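Local structure of argininosuccinate lyase (Chelativorans sp., 6RXA) at residues I46-V52 against T215-L219; R121-R125 against L218-D222; Q164-L168 against P436-V440; Y267-D273 against L349-R355. The protein is a C-N lyase of the aspartase/fumarase superfamily that probably splits argininosuccinate into fumarate and arginine, and is known as EDDS lyase. The protein carries 2 engineered substitutions. All coordinates share one frame; numbering follows the deposited sequence. Where two conformers were deposited one is given.

Contact 1: residues I46-V52 against T215-L219; sequences IHRAHVV and TSALL
Leu219 turns its CG beside its own backbone N and opposite the carbonyl carbon (chi1 -65°), which sets its branched end over the methyl of Ala49. Leu218 has nearly the same first torsion (-76°), and its CD1 reaches along helix 35-56 toward Val52. Ala49 CB sits in the notch formed by the two leucines. It lies 3.6 Å from Leu219 CG and 4.0 Å from Leu218 CB. The alanine has no side chain beyond CB, so the backbones come close here: Ala49 CA and Thr215 CA are 5.6 Å apart. Ile46, one turn earlier, meets the CD1 methyl of Leu219. Its CG1 is 3.9 Å from Leu219 CD1, and the two side chains cross at about a right angle. One turn after Ala49, Val52 CG1 touches Leu218 CD1 at 3.8 Å. Thr215 adds its methyl, CG2, which lies 4.2 Å from His50 N. No hydrogen bond spans the contact. The imidazole of His50 leads off to the backbone O of Ile108. The contact joins helix 35-56 to the C-terminal end of the short helix 212-218, where Leu219 is the first residue to leave helical geometry. Helix 112-147 closes one flank through Met122, which touches both Ile46 and Leu219. The long helix 451-500 packs on Ala49 and Val52 through Leu486.

Contact 2: residues R121-R125 against L218-D222; sequences RMFLR and LLGFD
Arg125 grips the backbone O of Leu219 end-on with both terminal nitrogens. The Arg125 NH2 to Leu219 O bond is 2.9 Å, with the donor nearly in line with the C=O bond. Arg125 NH1 reaches the same Leu219 O at 3.0 Å, more bent at the hydrogen, 138° against 147° for NH2. This NH1 also lies over the centre of the Phe221 ring, making a cation-pi contact with Arg125 CZ 4.6 Å from the ring centroid. Met122 CG touches Phe221 CZ at 3.7 Å, and its sulfur makes an oblique Met-aromatic contact with the ring. Arg121 CB stands at the ring edge. The gripped carbonyl belongs to a Schellman motif that ends helix 212-218: Gly220, with positive phi, is its C' residue, and Phe221 N bonds back to Ser216 O. The bend in the Arg125 chain at chi3 (70°) brings the guanidinium to this turn. Asn194 OD1 takes a further bond from Arg125 NH1. Tyr190 and Ile193 of helix 168-193 pack against the same arginine.

Contact 3: residues Q164-L168 against P436-V440; sequences QPITL and PWQNV
The end of strand 161-167, the second strand of a two-stranded antiparallel hairpin, meets the first turn of helix 436-442 here. Pro165 carries one end of the contact. Its CG rests on Asn439 CB at 3.6 Å, while its CB approaches the backbone O of Pro436 at 3.7 Å. The amide of Asn439 is held from its own side of the contact: ND2 donates to the backbone O of Asp435 and of Ala433. Val440 covers the middle. Its CG2 sits 3.5 Å from Ile166 O and 4.1 Å from Pro165 CB. This burial comes at a polar cost, because Pro165 O is covered here and has no partner in the model. The strand and helix axes cross at -72° and come within 7.3 Å, so the helix lies across the strand and touches it with one turn. At Thr167 the strand gives way to helix 168-193. Thr167 is the N-cap, and its OG1 takes a bond from His170 N. The first torsion (67°) that puts OG1 in this capping place turns the methyl the other way, to the helix 436-442 side. Thr167 CG2 meets Val440 CG1 at 3.9 Å and stands at the ring edge of Trp437, 4.1 Å from CZ3. On the first strand of the hairpin, Val153 also packs on Trp437. Ile166, whose CB points away from helix 436-442, meets Ala204 of a second subunit.

Contact 4: residues Y267-D273 against L349-R355; sequences YQVAELD and LHPNKER
Backbone hydrogen bonds form the centre, where Glu271 and His350 are a hydrogen-bonded antiparallel pair. Glu271 N donates to His350 O at 2.9 Å, and His350 N returns a bond to Glu271 O at 3.0 Å. The ladder goes on with Asn352 N to Val269 O at 2.8 Å, past the non-hydrogen-bonded pair Ala270 and Pro351. One polar side-chain bond flanks it. His350 NE2 donates to Asp273 OD1 at 2.9 Å, almost straight (168°), on the anti side of the carboxylate. Ring and carboxylate are nearly coplanar, 24° apart. Asp273 OD2 is bonded in turn by Ser275 OG, so both carboxylate oxygens have partners. A stack closes the other end. The Gln268 amide lies over one face of the Arg355 guanidinium, with Gln268 CD 3.6 Å from Arg355 CZ and the planes 17° apart. Arg355 bends at chi2 and chi3, which folds the guanidinium back over Gln268. Apolar contacts are few: Leu349 CD1 meets Leu272 CD2 at 4.1 Å and also touches Ala270 CB, while Val269 packs on the Arg355 chain. Beyond the strand, Asn352 is the N-cap of helix 353-362; in the conformer given, its OD1 accepts from Arg355 N. The whole is a minimal two-stranded antiparallel sheet that ties the chain after helix 236-262 to the link between helices 329-348 and 353-362.

How the contacts relate
Along the chain, contact 1 opens first, at 46-52 in helix 35-56. Contact 2 opens next, at 121-125 in helix 112-147. Both close on neighbouring residues at the end of helix 212-218, where they share Leu218 and Leu219. Together they tie three helices at one end of the elongated chain. Contact 3 opens at 164-168, before those two close, so it crosses both. It closes only at 436-440. Contact 4, from 267-273 to 349-355, is nested inside that loop and follows contacts 1 and 2 in series. Contacts 3 and 4 lie beyond the chain's centre from the first pair. Their centres are about 17 Å apart, and Leu168 packs on Pro351.

Contact 1: residues I46-V52 against T215-L219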
loop_
_atom_site.group_PDB
_atom_site.type_symbol
_atom_site.label_atom_id
_atom_site.label_comp_id
_atom_site.label_asym_id
_atom_site.label_seq_id
_atom_site.Cartn_x
_atom_site.Cartn_y
_atom_site.Cartn_z
ATOM N N ILE A 46 -14.603 -24.215 -19.921
ATOM C CA ILE A 46 -15.343 -23.176 -20.636
ATOM C C ILE A 46 -15.483 -23.523 -22.113
ATOM O O ILE A 46 -16.551 -23.333 -22.705
ATOM C CB ILE A 46 -14.687 -21.803 -20.405
ATOM C CG1 ILE A 46 -14.871 -21.393 -18.939
ATOM C CG2 ILE A 46 -15.229 -20.777 -21.388
ATOM C CD1 ILE A 46 -13.978 -20.224 -18.529
ATOM N N HIS A 47 -14.416 -24.032 -22.734
ATOM C CA HIS A 47 -14.530 -24.412 -24.141
ATOM C C HIS A 47 -15.650 -25.426 -24.333
ATOM O O HIS A 47 -16.435 -25.337 -25.284
ATOM C CB HIS A 47 -13.228 -25.020 -24.658
ATOM C CG HIS A 47 -12.045 -24.122 -24.543
ATOM N ND1 HIS A 47 -12.134 -22.752 -24.643
ATOM C CD2 HIS A 47 -10.738 -24.399 -24.315
ATOM C CE1 HIS A 47 -10.934 -22.224 -24.485
ATOM N NE2 HIS A 47 -10.071 -23.201 -24.280
ATOM N N ARG A 48 -15.725 -26.414 -23.442
ATOM C CA ARG A 48 -16.759 -27.437 -23.553
ATOM C C ARG A 48 -18.143 -26.833 -23.356
ATOM O O ARG A 48 -19.068 -27.122 -24.125
ATOM C CB ARG A 48 -16.484 -28.542 -22.536
ATOM C CG ARG A 48 -15.261 -29.378 -22.883
ATOM C CD ARG A 48 -14.962 -30.410 -21.814
ATOM N NE ARG A 48 -13.913 -31.330 -22.253
ATOM C CZ ARG A 48 -12.614 -31.039 -22.259
ATOM N NH1 ARG A 48 -12.190 -29.855 -21.856
ATOM N NH2 ARG A 48 -11.735 -31.939 -22.673
ATOM N N ALA A 49 -18.310 -25.999 -22.328
ATOM C CA ALA A 49 -19.622 -25.409 -22.073
ATOM C C ALA A 49 -20.053 -24.495 -23.213
ATOM O O ALA A 49 -21.227 -24.501 -23.616
ATOM C CB ALA A 49 -19.611 -24.639 -20.753
ATOM N N HIS A 50 -19.130 -23.683 -23.727
ATOM C CA HIS A 50 -19.465 -22.794 -24.832
ATOM C C HIS A 50 -19.896 -23.598 -26.050
ATOM O O HIS A 50 -20.913 -23.291 -26.685
ATOM C CB HIS A 50 -18.259 -21.914 -25.148
ATOM C CG HIS A 50 -18.521 -20.916 -26.224
ATOM N ND1 HIS A 50 -19.304 -19.798 -26.024
ATOM C CD2 HIS A 50 -18.108 -20.868 -27.510
ATOM C CE1 HIS A 50 -19.359 -19.106 -27.150
ATOM N NE2 HIS A 50 -18.650 -19.736 -28.067
ATOM N N VAL A 51 -19.149 -24.657 -26.371
ATOM C CA VAL A 51 -19.461 -25.496 -27.526
ATOM C C VAL A 51 -20.802 -26.203 -27.358
ATOM O O VAL A 51 -21.595 -26.276 -28.303
ATOM C CB VAL A 51 -18.300 -26.475 -27.781
ATOM C CG1 VAL A 51 -18.730 -27.593 -28.702
ATOM C CG2 VAL A 51 -17.099 -25.731 -28.352
ATOM N N VAL A 52 -21.075 -26.743 -26.168
ATOM C CA VAL A 52 -22.376 -27.360 -25.902
ATOM C C VAL A 52 -23.502 -26.348 -26.108
ATOM O O VAL A 52 -24.507 -26.640 -26.769
ATOM C CB VAL A 52 -22.400 -27.976 -24.491
ATOM C CG1 VAL A 52 -23.812 -28.385 -24.110
ATOM C CG2 VAL A 52 -21.458 -29.163 -24.423
ATOM N N THR A 215 -24.799 -21.341 -20.803
ATOM C CA THR A 215 -23.367 -21.459 -20.559
ATOM C C THR A 215 -23.078 -21.271 -19.078
ATOM O O THR A 215 -22.272 -22.003 -18.489
ATOM C CB THR A 215 -22.623 -20.406 -21.379
ATOM O OG1 THR A 215 -23.230 -20.293 -22.676
ATOM C CG2 THR A 215 -21.174 -20.794 -21.544
ATOM N N SER A 216 -23.747 -20.291 -18.469
ATOM C CA SER A 216 -23.595 -20.007 -17.047
ATOM C C SER A 216 -23.969 -21.216 -16.201
ATOM O O SER A 216 -23.212 -21.623 -15.317
ATOM C CB SER A 216 -24.474 -18.803 -16.704
ATOM O OG SER A 216 -24.402 -18.474 -15.334
ATOM N N ALA A 217 -25.116 -21.832 -16.490
ATOM C CA ALA A 217 -25.559 -22.990 -15.724
ATOM C C ALA A 217 -24.606 -24.166 -15.887
ATOM O O ALA A 217 -24.305 -24.873 -14.917
ATOM C CB ALA A 217 -26.969 -23.370 -16.175
ATOM N N LEU A 218 -24.136 -24.408 -17.114
ATOM C CA LEU A 218 -23.229 -25.521 -17.355
ATOM C C LEU A 218 -21.928 -25.380 -16.576
ATOM O O LEU A 218 -21.273 -26.392 -16.279
ATOM C CB LEU A 218 -22.944 -25.606 -18.856
ATOM C CG LEU A 218 -24.067 -26.204 -19.709
ATOM C CD1 LEU A 218 -23.785 -25.936 -21.181
ATOM C CD2 LEU A 218 -24.195 -27.694 -19.426
ATOM N N LEU A 219 -21.533 -24.146 -16.251
ATOM C CA LEU A 219 -20.293 -23.860 -15.544
ATOM C C LEU A 219 -20.518 -23.573 -14.068
ATOM O O LEU A 219 -19.591 -23.130 -13.386
ATOM C CB LEU A 219 -19.555 -22.699 -16.210
ATOM C CG LEU A 219 -19.077 -23.006 -17.634
ATOM C CD1 LEU A 219 -18.694 -21.725 -18.337
ATOM C CD2 LEU A 219 -17.900 -23.969 -17.631
#

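Contact 2: residues R121-R125 against L218-D222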
loop_
_atom_site.group_PDB
_atom_site.type_symbol
_atom_site.label_atom_id
_atom_site.label_comp_id
_atom_site.label_asym_id
_atom_site.label_seq_id
_atom_site.Cartn_x
_atom_site.Cartn_y
_atom_site.Cartn_z
ATOM N N ARG A 121 -12.586 -16.193 -12.726
ATOM C CA ARG A 121 -13.656 -16.315 -11.743
ATOM C C ARG A 121 -13.831 -17.763 -11.285
ATOM O O ARG A 121 -14.055 -18.020 -10.096
ATOM C CB ARG A 121 -14.970 -15.775 -12.312
ATOM C CG ARG A 121 -15.089 -14.256 -12.370
ATOM C CD ARG A 121 -16.317 -13.867 -13.203
ATOM N NE ARG A 121 -16.533 -12.423 -13.186
ATOM C CZ ARG A 121 -17.170 -11.776 -12.213
ATOM N NH1 ARG A 121 -17.673 -12.442 -11.187
ATOM N NH2 ARG A 121 -17.301 -10.463 -12.285
ATOM N N MET A 122 -13.750 -18.729 -12.210
ATOM C CA MET A 122 -13.897 -20.121 -11.799
ATOM C C MET A 122 -12.748 -20.555 -10.898
ATOM O O MET A 122 -12.954 -21.287 -9.919
ATOM C CB MET A 122 -13.974 -21.013 -13.033
ATOM C CG MET A 122 -15.227 -20.807 -13.854
ATOM S SD MET A 122 -15.291 -21.889 -15.303
ATOM C CE MET A 122 -15.750 -23.439 -14.565
ATOM N N PHE A 123 -11.532 -20.115 -11.214
ATOM C CA PHE A 123 -10.389 -20.378 -10.350
ATOM C C PHE A 123 -10.588 -19.749 -8.976
ATOM O O PHE A 123 -10.454 -20.431 -7.956
ATOM C CB PHE A 123 -9.111 -19.845 -11.005
ATOM C CG PHE A 123 -7.943 -19.778 -10.073
ATOM C CD1 PHE A 123 -7.373 -20.937 -9.583
ATOM C CD2 PHE A 123 -7.429 -18.557 -9.680
ATOM C CE1 PHE A 123 -6.313 -20.871 -8.698
ATOM C CE2 PHE A 123 -6.353 -18.492 -8.802
ATOM C CZ PHE A 123 -5.803 -19.649 -8.322
ATOM N N LEU A 124 -10.918 -18.452 -8.930
ATOM C CA LEU A 124 -11.098 -17.781 -7.644
ATOM C C LEU A 124 -12.247 -18.398 -6.857
ATOM O O LEU A 124 -12.183 -18.499 -5.624
ATOM C CB LEU A 124 -11.313 -16.279 -7.815
ATOM C CG LEU A 124 -10.121 -15.513 -8.378
ATOM C CD1 LEU A 124 -10.455 -14.033 -8.555
ATOM C CD2 LEU A 124 -8.874 -15.688 -7.508
ATOM N N ARG A 125 -13.314 -18.811 -7.560
ATOM C CA ARG A 125 -14.465 -19.437 -6.910
ATOM C C ARG A 125 -14.046 -20.710 -6.183
ATOM O O ARG A 125 -14.379 -20.902 -5.007
ATOM C CB ARG A 125 -15.527 -19.725 -7.976
ATOM C CG ARG A 125 -16.773 -20.417 -7.493
ATOM C CD ARG A 125 -17.772 -20.604 -8.641
ATOM N NE ARG A 125 -17.303 -21.592 -9.606
ATOM C CZ ARG A 125 -17.925 -21.883 -10.745
ATOM N NH1 ARG A 125 -19.035 -21.239 -11.091
ATOM N NH2 ARG A 125 -17.437 -22.824 -11.531
ATOM N N LEU A 218 -24.136 -24.408 -17.114
ATOM C CA LEU A 218 -23.229 -25.521 -17.355
ATOM C C LEU A 218 -21.928 -25.380 -16.576
ATOM O O LEU A 218 -21.273 -26.392 -16.279
ATOM C CB LEU A 218 -22.944 -25.606 -18.856
ATOM C CG LEU A 218 -24.067 -26.204 -19.709
ATOM C CD1 LEU A 218 -23.785 -25.936 -21.181
ATOM C CD2 LEU A 218 -24.195 -27.694 -19.426
ATOM N N LEU A 219 -21.533 -24.146 -16.251
ATOM C CA LEU A 219 -20.293 -23.860 -15.544
ATOM C C LEU A 219 -20.518 -23.573 -14.068
ATOM O O LEU A 219 -19.591 -23.130 -13.386
ATOM C CB LEU A 219 -19.555 -22.699 -16.210
ATOM C CG LEU A 219 -19.077 -23.006 -17.634
ATOM C CD1 LEU A 219 -18.694 -21.725 -18.337
ATOM C CD2 LEU A 219 -17.900 -23.969 -17.631
ATOM N N GLY A 220 -21.723 -23.814 -13.558
ATOM C CA GLY A 220 -21.973 -23.683 -12.131
ATOM C C GLY A 220 -22.175 -22.285 -11.600
ATOM O O GLY A 220 -22.248 -22.114 -10.376
ATOM N N PHE A 221 -22.261 -21.275 -12.458
ATOM C CA PHE A 221 -22.481 -19.918 -11.968
ATOM C C PHE A 221 -23.929 -19.754 -11.514
ATOM O O PHE A 221 -24.833 -20.441 -11.995
ATOM C CB PHE A 221 -22.169 -18.917 -13.067
ATOM C CG PHE A 221 -20.702 -18.770 -13.376
ATOM C CD1 PHE A 221 -19.893 -17.962 -12.600
ATOM C CD2 PHE A 221 -20.139 -19.407 -14.472
ATOM C CE1 PHE A 221 -18.549 -17.808 -12.894
ATOM C CE2 PHE A 221 -18.800 -19.242 -14.775
ATOM C CZ PHE A 221 -18.004 -18.436 -13.986
ATOM N N ASP A 222 -24.145 -18.815 -10.590
ATOM C CA ASP A 222 -25.459 -18.583 -9.998
ATOM C C ASP A 222 -26.221 -17.430 -10.650
ATOM O O ASP A 222 -27.378 -17.189 -10.288
ATOM C CB ASP A 222 -25.332 -18.335 -8.496
ATOM C CG ASP A 222 -24.945 -19.582 -7.728
ATOM O OD1 ASP A 222 -25.309 -20.685 -8.177
ATOM O OD2 ASP A 222 -24.269 -19.454 -6.683
#

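Contact 3: residues Q164-L168 against P436-V440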
loop_
_atom_site.group_PDB
_atom_site.type_symbol
_atom_site.label_atom_id
_atom_site.label_comp_id
_atom_site.label_asym_id
_atom_site.label_seq_id
_atom_site.Cartn_x
_atom_site.Cartn_y
_atom_site.Cartn_z
ATOM N N GLN A 164 -7.256 -7.065 33.135
ATOM C CA GLN A 164 -8.186 -7.662 34.093
ATOM C C GLN A 164 -8.177 -9.169 33.910
ATOM O O GLN A 164 -7.711 -9.692 32.895
ATOM C CB GLN A 164 -9.606 -7.124 33.909
ATOM C CG GLN A 164 -9.794 -5.629 34.209
ATOM C CD GLN A 164 -11.203 -5.147 33.902
ATOM O OE1 GLN A 164 -12.016 -5.876 33.325
ATOM N NE2 GLN A 164 -11.498 -3.908 34.280
ATOM N N PRO A 165 -8.738 -9.919 34.877
ATOM C CA PRO A 165 -8.809 -11.380 34.729
ATOM C C PRO A 165 -9.903 -11.811 33.759
ATOM O O PRO A 165 -11.017 -11.287 33.780
ATOM C CB PRO A 165 -9.121 -11.868 36.153
ATOM C CG PRO A 165 -8.751 -10.713 37.054
ATOM C CD PRO A 165 -9.094 -9.500 36.243
ATOM N N ILE A 166 -9.565 -12.797 32.916
ATOM C CA ILE A 166 -10.513 -13.461 32.027
ATOM C C ILE A 166 -10.226 -14.958 32.095
ATOM O O ILE A 166 -9.618 -15.441 33.053
ATOM C CB ILE A 166 -10.398 -12.931 30.586
ATOM C CG1 ILE A 166 -8.997 -13.179 30.031
ATOM C CG2 ILE A 166 -10.742 -11.454 30.528
ATOM C CD1 ILE A 166 -8.937 -13.180 28.503
ATOM N N THR A 167 -10.643 -15.698 31.070
ATOM C CA THR A 167 -10.209 -17.078 30.902
ATOM C C THR A 167 -9.702 -17.255 29.478
ATOM O O THR A 167 -10.027 -16.476 28.577
ATOM C CB THR A 167 -11.344 -18.078 31.135
ATOM O OG1 THR A 167 -12.308 -17.921 30.085
ATOM C CG2 THR A 167 -11.999 -17.855 32.481
ATOM N N LEU A 168 -8.903 -18.302 29.270
ATOM C CA LEU A 168 -8.463 -18.619 27.915
ATOM C C LEU A 168 -9.654 -18.876 26.994
ATOM O O LEU A 168 -9.633 -18.482 25.821
ATOM C CB LEU A 168 -7.492 -19.801 27.945
ATOM C CG LEU A 168 -6.965 -20.305 26.599
ATOM C CD1 LEU A 168 -6.282 -19.186 25.816
ATOM C CD2 LEU A 168 -6.019 -21.461 26.820
ATOM N N PRO A 436 -8.869 -13.474 41.860
ATOM C CA PRO A 436 -9.047 -13.349 40.405
ATOM C C PRO A 436 -10.156 -14.220 39.855
ATOM O O PRO A 436 -10.749 -13.874 38.826
ATOM C CB PRO A 436 -7.673 -13.744 39.833
ATOM C CG PRO A 436 -7.064 -14.609 40.891
ATOM C CD PRO A 436 -7.571 -14.095 42.207
ATOM N N TRP A 437 -10.438 -15.365 40.484
ATOM C CA TRP A 437 -11.546 -16.182 40.013
ATOM C C TRP A 437 -12.875 -15.490 40.290
ATOM O O TRP A 437 -13.787 -15.543 39.455
ATOM C CB TRP A 437 -11.512 -17.571 40.651
ATOM C CG TRP A 437 -12.576 -18.482 40.098
ATOM C CD1 TRP A 437 -13.573 -19.109 40.791
ATOM C CD2 TRP A 437 -12.760 -18.840 38.725
ATOM N NE1 TRP A 437 -14.361 -19.844 39.932
ATOM C CE2 TRP A 437 -13.876 -19.698 38.657
ATOM C CE3 TRP A 437 -12.081 -18.522 37.541
ATOM C CZ2 TRP A 437 -14.330 -20.237 37.457
ATOM C CZ3 TRP A 437 -12.535 -19.061 36.354
ATOM C CH2 TRP A 437 -13.647 -19.907 36.320
ATOM N N GLN A 438 -12.997 -14.824 41.445
ATOM C CA GLN A 438 -14.195 -14.022 41.694
ATOM C C GLN A 438 -14.308 -12.863 40.709
ATOM O O GLN A 438 -15.423 -12.456 40.364
ATOM C CB GLN A 438 -14.254 -13.524 43.137
ATOM C CG GLN A 438 -14.359 -14.639 44.162
ATOM C CD GLN A 438 -15.569 -15.532 43.957
ATOM O OE1 GLN A 438 -16.691 -15.055 43.794
ATOM N NE2 GLN A 438 -15.340 -16.837 43.958
ATOM N N ASN A 439 -13.175 -12.308 40.249
ATOM C CA ASN A 439 -13.245 -11.280 39.211
ATOM C C ASN A 439 -13.907 -11.846 37.961
ATOM O O ASN A 439 -14.696 -11.165 37.293
ATOM C CB ASN A 439 -11.848 -10.769 38.828
ATOM C CG ASN A 439 -11.320 -9.708 39.757
ATOM O OD1 ASN A 439 -10.919 -8.634 39.311
ATOM N ND2 ASN A 439 -11.278 -10.009 41.038
ATOM N N VAL A 440 -13.558 -13.088 37.602
ATOM C CA VAL A 440 -14.144 -13.719 36.427
ATOM C C VAL A 440 -15.624 -13.978 36.651
ATOM O O VAL A 440 -16.466 -13.627 35.818
ATOM C CB VAL A 440 -13.386 -15.016 36.089
ATOM C CG1 VAL A 440 -14.129 -15.796 35.042
ATOM C CG2 VAL A 440 -11.976 -14.687 35.594
#

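Contact 4: residues Y267-D273 against L349-R355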
loop_
_atom_site.group_PDB
_atom_site.type_symbol
_atom_site.label_atom_id
_atom_site.label_comp_id
_atom_site.label_asym_id
_atom_site.label_seq_id
_atom_site.Cartn_x
_atom_site.Cartn_y
_atom_site.Cartn_z
ATOM N N TYR A 267 7.113 -14.093 29.687
ATOM C CA TYR A 267 5.735 -14.353 30.080
ATOM C C TYR A 267 5.582 -15.802 30.526
ATOM O O TYR A 267 5.065 -16.081 31.611
ATOM C CB TYR A 267 4.764 -14.155 28.927
ATOM C CG TYR A 267 4.362 -12.763 28.462
ATOM C CD1 TYR A 267 5.307 -11.782 28.155
ATOM C CD2 TYR A 267 3.023 -12.465 28.222
ATOM C CE1 TYR A 267 4.927 -10.549 27.660
ATOM C CE2 TYR A 267 2.640 -11.227 27.728
ATOM C CZ TYR A 267 3.597 -10.281 27.439
ATOM O OH TYR A 267 3.234 -9.066 26.913
ATOM N N GLN A 268 6.000 -16.734 29.659
ATOM C CA GLN A 268 5.927 -18.176 29.888
ATOM C C GLN A 268 4.558 -18.623 30.397
ATOM O O GLN A 268 4.446 -19.495 31.264
ATOM C CB GLN A 268 7.086 -18.705 30.738
ATOM C CG GLN A 268 7.436 -17.921 31.962
ATOM C CD GLN A 268 8.633 -18.517 32.682
ATOM O OE1 GLN A 268 9.170 -19.550 32.274
ATOM N NE2 GLN A 268 9.061 -17.866 33.755
ATOM N N VAL A 269 3.498 -18.082 29.798
ATOM C CA VAL A 269 2.154 -18.548 30.137
ATOM C C VAL A 269 1.580 -19.523 29.119
ATOM O O VAL A 269 0.512 -20.100 29.371
ATOM C CB VAL A 269 1.162 -17.397 30.398
ATOM C CG1 VAL A 269 1.591 -16.615 31.642
ATOM C CG2 VAL A 269 1.065 -16.533 29.173
ATOM N N ALA A 270 2.245 -19.730 27.985
ATOM C CA ALA A 270 1.869 -20.790 27.075
ATOM C C ALA A 270 3.136 -21.290 26.401
ATOM O O ALA A 270 4.158 -20.599 26.357
ATOM C CB ALA A 270 0.866 -20.345 26.007
ATOM N N GLU A 271 3.054 -22.508 25.883
ATOM C CA GLU A 271 4.155 -23.110 25.146
ATOM C C GLU A 271 3.612 -23.737 23.873
ATOM O O GLU A 271 2.596 -24.441 23.913
ATOM C CB GLU A 271 4.854 -24.172 25.998
ATOM C CG GLU A 271 6.154 -24.671 25.381
ATOM C CD GLU A 271 6.966 -25.582 26.302
ATOM O OE1 GLU A 271 7.890 -26.241 25.790
ATOM O OE2 GLU A 271 6.698 -25.633 27.524
ATOM N N LEU A 272 4.281 -23.485 22.755
ATOM C CA LEU A 272 3.919 -24.158 21.524
ATOM C C LEU A 272 4.203 -25.647 21.642
ATOM O O LEU A 272 5.181 -26.070 22.263
ATOM C CB LEU A 272 4.764 -23.617 20.381
ATOM C CG LEU A 272 4.456 -22.195 19.943
ATOM C CD1 LEU A 272 5.504 -21.712 18.936
ATOM C CD2 LEU A 272 3.058 -22.081 19.329
ATOM N N ASP A 273 3.353 -26.451 21.017
ATOM C CA ASP A 273 3.713 -27.849 20.822
ATOM C C ASP A 273 5.037 -27.924 20.065
ATOM O O ASP A 273 5.298 -27.132 19.157
ATOM C CB ASP A 273 2.635 -28.580 20.028
ATOM C CG ASP A 273 2.794 -30.078 20.097
ATOM O OD1 ASP A 273 2.364 -30.661 21.120
ATOM O OD2 ASP A 273 3.383 -30.656 19.160
ATOM N N LEU A 349 -1.866 -25.964 21.446
ATOM C CA LEU A 349 -1.200 -25.058 22.375
ATOM C C LEU A 349 -1.277 -25.576 23.808
ATOM O O LEU A 349 -2.303 -26.103 24.247
ATOM C CB LEU A 349 -1.848 -23.677 22.310
ATOM C CG LEU A 349 -1.114 -22.542 23.015
ATOM C CD1 LEU A 349 0.221 -22.251 22.351
ATOM C CD2 LEU A 349 -1.982 -21.292 23.012
ATOM N N HIS A 350 -0.178 -25.422 24.530
ATOM C CA HIS A 350 -0.104 -25.854 25.924
ATOM C C HIS A 350 -0.123 -24.650 26.860
ATOM O O HIS A 350 0.933 -24.056 27.122
ATOM C CB HIS A 350 1.179 -26.670 26.148
ATOM C CG HIS A 350 1.312 -27.849 25.238
ATOM N ND1 HIS A 350 0.725 -29.064 25.516
ATOM C CD2 HIS A 350 1.951 -27.998 24.054
ATOM C CE1 HIS A 350 0.995 -29.912 24.539
ATOM N NE2 HIS A 350 1.723 -29.284 23.632
ATOM N N PRO A 351 -1.266 -24.282 27.430
ATOM C CA PRO A 351 -1.260 -23.194 28.418
ATOM C C PRO A 351 -0.624 -23.652 29.722
ATOM O O PRO A 351 -0.773 -24.805 30.131
ATOM C CB PRO A 351 -2.746 -22.885 28.609
ATOM C CG PRO A 351 -3.453 -24.164 28.276
ATOM C CD PRO A 351 -2.613 -24.841 27.206
ATOM N N ASN A 352 0.128 -22.746 30.356
ATOM C CA ASN A 352 0.680 -22.987 31.693
ATOM C C ASN A 352 -0.332 -22.442 32.689
ATOM O O ASN A 352 -0.294 -21.268 33.066
ATOM C CB ASN A 352 2.024 -22.298 31.872
ATOM C CG ASN A 352 2.678 -22.603 33.227
ATOM O OD1 ASN A 352 2.017 -22.935 34.223
ATOM N ND2 ASN A 352 3.996 -22.465 33.267
ATOM N N LYS A 353 -1.260 -23.302 33.119
ATOM C CA LYS A 353 -2.401 -22.828 33.898
ATOM C C LYS A 353 -1.960 -22.218 35.217
ATOM O O LYS A 353 -2.542 -21.222 35.669
ATOM C CB LYS A 353 -3.394 -23.962 34.138
ATOM C CG LYS A 353 -4.008 -24.505 32.860
ATOM C CD LYS A 353 -5.121 -25.488 33.178
ATOM C CE LYS A 353 -5.713 -26.084 31.918
ATOM N NZ LYS A 353 -6.815 -27.049 32.212
ATOM N N GLU A 354 -0.936 -22.797 35.853
ATOM C CA GLU A 354 -0.507 -22.286 37.151
ATOM C C GLU A 354 0.095 -20.894 37.018
ATOM O O GLU A 354 -0.193 -20.008 37.834
ATOM C CB GLU A 354 0.503 -23.240 37.795
ATOM C CG GLU A 354 -0.092 -24.493 38.410
ATOM C CD GLU A 354 0.871 -25.181 39.371
ATOM O OE1 GLU A 354 1.755 -24.494 39.929
ATOM O OE2 GLU A 354 0.746 -26.408 39.568
ATOM N N ARG A 355 0.938 -20.681 36.012
ATOM C CA ARG A 355 1.543 -19.364 35.836
ATOM C C ARG A 355 0.492 -18.336 35.432
ATOM O O ARG A 355 0.534 -17.189 35.893
ATOM C CB ARG A 355 2.676 -19.456 34.816
ATOM C CG ARG A 355 3.464 -18.189 34.577
ATOM C CD ARG A 355 4.595 -17.928 35.566
ATOM N NE ARG A 355 5.637 -18.955 35.765
ATOM C CZ ARG A 355 6.117 -19.836 34.880
ATOM N NH1 ARG A 355 5.649 -19.940 33.643
ATOM N NH2 ARG A 355 7.083 -20.657 35.273
#